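Local coordinates for 2,5-dihydroxypyridine 5,6-dioxygenase (Pseudomonas putida KT2440, PDB 7CUP) that catalyses the iron(II)-dependent dioxygenolytic cleavage of the 2,5-dihydroxypyridine ring between carbons 5 and 6, giving N-formylmaleamate in aerobic nicotinate degradation, at the interface of chains A and B. Coordinates in Å, arbitrary orientation; residue numbers count along the deposited sequence, not the author numbering. Chains: chain A/B, 2,5-dihydroxypyridine 5,6-dioxygenase.

The interface of chains A and B. Residues chain A 68, 250-251, 253-254; chain B 275-277.
The C-terminal end of helix 243-253 of chain A meets a loop of chain B, residues 275-277, around a bridging water. B:Gln275 reaches in beside A:Tyr254, its amide carbon CD 3.4 Å from ring atom CD1, with amide and ring planes 42° apart, an inclined packing rather than a flat stack. The bend at chi2 (-64°) turns the amide of B:Gln275 toward the helix end, and its oxygen OE1 lies 2.7 Å from the water. That water also links to A:Asp250, at the carboxylate oxygen OD2 (2.9 Å) and the backbone O, and to the hydroxyl OG1 of B:Thr277 at 2.8 Å, so that oxygens of both chains gather round it. A:Lys253 NZ forms a salt bridge with A:Asp250 OD2 at 3.6 Å on its own side, which probably steadies the carboxylate. The methyl CG2 of B:Thr277 packs 3.4 Å from the same OD2, while ring atom CE3 of the B:Trp276 indole approaches the carboxylate, whose plane is 85° from the ring. A:Met68 crosses B:Gln275 at about a right angle, SD 3.5 Å from CB, and its bent-back methyl CE touches B:Thr277 OG1. With an alanine at B:Gln275, the water is likely to lose its amide oxygen partner and the A:Tyr254 ring the CG and amide packed against CD1 and CE1. The patch is part of the contact between two of the six copies in the deposited assembly, which may or may not be the biological one, joining a helix end and a loop methionine to the loop just before 3-10 helix 278-281.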
ATOM      1  N   MET A  68      27.001   2.027  11.892  1.00 27.02           N
ATOM      2  CA  MET A  68      27.036   1.249  10.632  1.00 26.37           C
ATOM      3  C   MET A  68      26.105   0.025  10.732  1.00 25.06           C
ATOM      4  O   MET A  68      26.067  -0.612  11.795  1.00 23.27           O
ATOM      5  CB  MET A  68      28.472   0.827  10.293  1.00 28.94           C
ATOM      6  CG  MET A  68      29.413   2.014  10.104  1.00 30.47           C
ATOM      7  SD  MET A  68      31.057   1.487   9.584  1.00 30.66           S
ATOM      8  CE  MET A  68      31.694   0.861  11.133  1.00 26.85           C
ATOM      9  N   ASP A 250      39.805  -2.922  13.822  1.00 26.78           N
ATOM     10  CA  ASP A 250      39.462  -1.737  13.007  1.00 27.72           C
ATOM     11  C   ASP A 250      38.060  -1.243  13.384  1.00 27.27           C
ATOM     12  O   ASP A 250      37.822  -0.011  13.382  1.00 26.20           O
ATOM     13  CB  ASP A 250      39.582  -2.083  11.527  1.00 30.49           C
ATOM     14  CG  ASP A 250      39.625  -0.900  10.586  1.00 34.91           C
ATOM     15  OD1 ASP A 250      40.727  -0.489  10.203  1.00 42.16           O
ATOM     16  OD2 ASP A 250      38.557  -0.415  10.229  1.00 43.04           O
ATOM     17  N   TYR A 251      37.131  -2.155  13.654  1.00 25.54           N
ATOM     18  CA  TYR A 251      35.742  -1.775  13.994  1.00 23.93           C
ATOM     19  C   TYR A 251      35.759  -1.013  15.311  1.00 23.56           C
ATOM     20  O   TYR A 251      35.215   0.087  15.399  1.00 26.11           O
ATOM     21  CB  TYR A 251      34.847  -3.003  14.104  1.00 24.18           C
ATOM     22  CG  TYR A 251      33.418  -2.669  14.445  1.00 24.85           C
ATOM     23  CD1 TYR A 251      32.565  -2.144  13.483  1.00 27.36           C
ATOM     24  CD2 TYR A 251      32.921  -2.853  15.725  1.00 24.82           C
ATOM     25  CE1 TYR A 251      31.242  -1.854  13.785  1.00 26.41           C
ATOM     26  CE2 TYR A 251      31.601  -2.576  16.044  1.00 24.29           C
ATOM     27  CZ  TYR A 251      30.760  -2.075  15.067  1.00 26.68           C
ATOM     28  OH  TYR A 251      29.472  -1.753  15.366  1.00 25.21           O
ATOM     29  N   LYS A 253      38.238   0.477  16.887  1.00 30.86           N
ATOM     30  CA  LYS A 253      39.001   1.753  16.948  1.00 33.33           C
ATOM     31  C   LYS A 253      38.196   2.859  16.247  1.00 31.99           C
ATOM     32  O   LYS A 253      38.428   4.033  16.546  1.00 27.92           O
ATOM     33  CB  LYS A 253      40.436   1.605  16.420  1.00 38.14           C
ATOM     34  CG  LYS A 253      40.605   1.358  14.929  1.00 50.48           C
ATOM     35  CD  LYS A 253      40.338   2.565  14.006  1.00 57.71           C
ATOM     36  CE  LYS A 253      40.045   2.174  12.562  1.00 53.79           C
ATOM     37  NZ  LYS A 253      38.764   2.724  12.051  1.00 50.15           N
ATOM     38  N   TYR A 254      37.243   2.498  15.383  1.00 27.50           N
ATOM     39  CA  TYR A 254      36.378   3.443  14.641  1.00 25.54           C
ATOM     40  C   TYR A 254      35.768   4.455  15.603  1.00 26.08           C
ATOM     41  O   TYR A 254      35.614   5.646  15.266  1.00 27.71           O
ATOM     42  CB  TYR A 254      35.265   2.684  13.922  1.00 24.86           C
ATOM     43  CG  TYR A 254      34.156   3.529  13.350  1.00 23.89           C
ATOM     44  CD1 TYR A 254      34.381   4.391  12.309  1.00 25.83           C
ATOM     45  CD2 TYR A 254      32.872   3.458  13.868  1.00 25.69           C
ATOM     46  CE1 TYR A 254      33.356   5.150  11.763  1.00 26.72           C
ATOM     47  CE2 TYR A 254      31.831   4.187  13.327  1.00 26.75           C
ATOM     48  CZ  TYR A 254      32.075   5.046  12.274  1.00 26.67           C
ATOM     49  OH  TYR A 254      31.050   5.764  11.737  1.00 25.92           O
TER
ATOM     50  N   GLN B 275      33.965   3.446   5.653  1.00 20.24           N
ATOM     51  CA  GLN B 275      34.692   2.486   6.499  1.00 20.48           C
ATOM     52  C   GLN B 275      34.835   1.157   5.750  1.00 22.04           C
ATOM     53  O   GLN B 275      33.817   0.595   5.241  1.00 20.72           O
ATOM     54  CB  GLN B 275      33.956   2.300   7.817  1.00 21.95           C
ATOM     55  CG  GLN B 275      34.015   3.529   8.697  1.00 21.30           C
ATOM     56  CD  GLN B 275      35.431   3.825   9.126  1.00 22.49           C
ATOM     57  OE1 GLN B 275      36.104   2.950   9.652  1.00 21.24           O
ATOM     58  NE2 GLN B 275      35.897   5.045   8.848  1.00 19.79           N
ATOM     59  N   TRP B 276      36.055   0.656   5.731  1.00 19.81           N
ATOM     60  CA  TRP B 276      36.370  -0.678   5.173  1.00 21.52           C
ATOM     61  C   TRP B 276      35.501  -1.750   5.850  1.00 19.18           C
ATOM     62  O   TRP B 276      35.119  -2.677   5.192  1.00 21.33           O
ATOM     63  CB  TRP B 276      37.867  -0.925   5.310  1.00 22.62           C
ATOM     64  CG  TRP B 276      38.261  -2.326   5.009  1.00 21.60           C
ATOM     65  CD1 TRP B 276      38.222  -2.964   3.808  1.00 24.04           C
ATOM     66  CD2 TRP B 276      38.720  -3.280   5.967  1.00 23.24           C
ATOM     67  NE1 TRP B 276      38.685  -4.247   3.942  1.00 23.89           N
ATOM     68  CE2 TRP B 276      38.990  -4.472   5.256  1.00 23.53           C
ATOM     69  CE3 TRP B 276      38.977  -3.226   7.339  1.00 23.39           C
ATOM     70  CZ2 TRP B 276      39.474  -5.613   5.891  1.00 24.49           C
ATOM     71  CZ3 TRP B 276      39.445  -4.361   7.965  1.00 25.89           C
ATOM     72  CH2 TRP B 276      39.722  -5.524   7.245  1.00 24.65           C
ATOM     73  N   THR B 277      35.159  -1.615   7.116  1.00 19.39           N
ATOM     74  CA  THR B 277      34.402  -2.652   7.881  1.00 20.75           C
ATOM     75  C   THR B 277      32.897  -2.635   7.521  1.00 20.15           C
ATOM     76  O   THR B 277      32.206  -3.589   7.838  1.00 20.28           O
ATOM     77  CB  THR B 277      34.609  -2.460   9.388  1.00 20.56           C
ATOM     78  OG1 THR B 277      34.249  -1.112   9.691  1.00 19.75           O
ATOM     79  CG2 THR B 277      36.032  -2.718   9.805  1.00 23.52           C
TER
HETATM   80  O   HOH W   1      35.954   0.651  11.049  1.00 41.53           O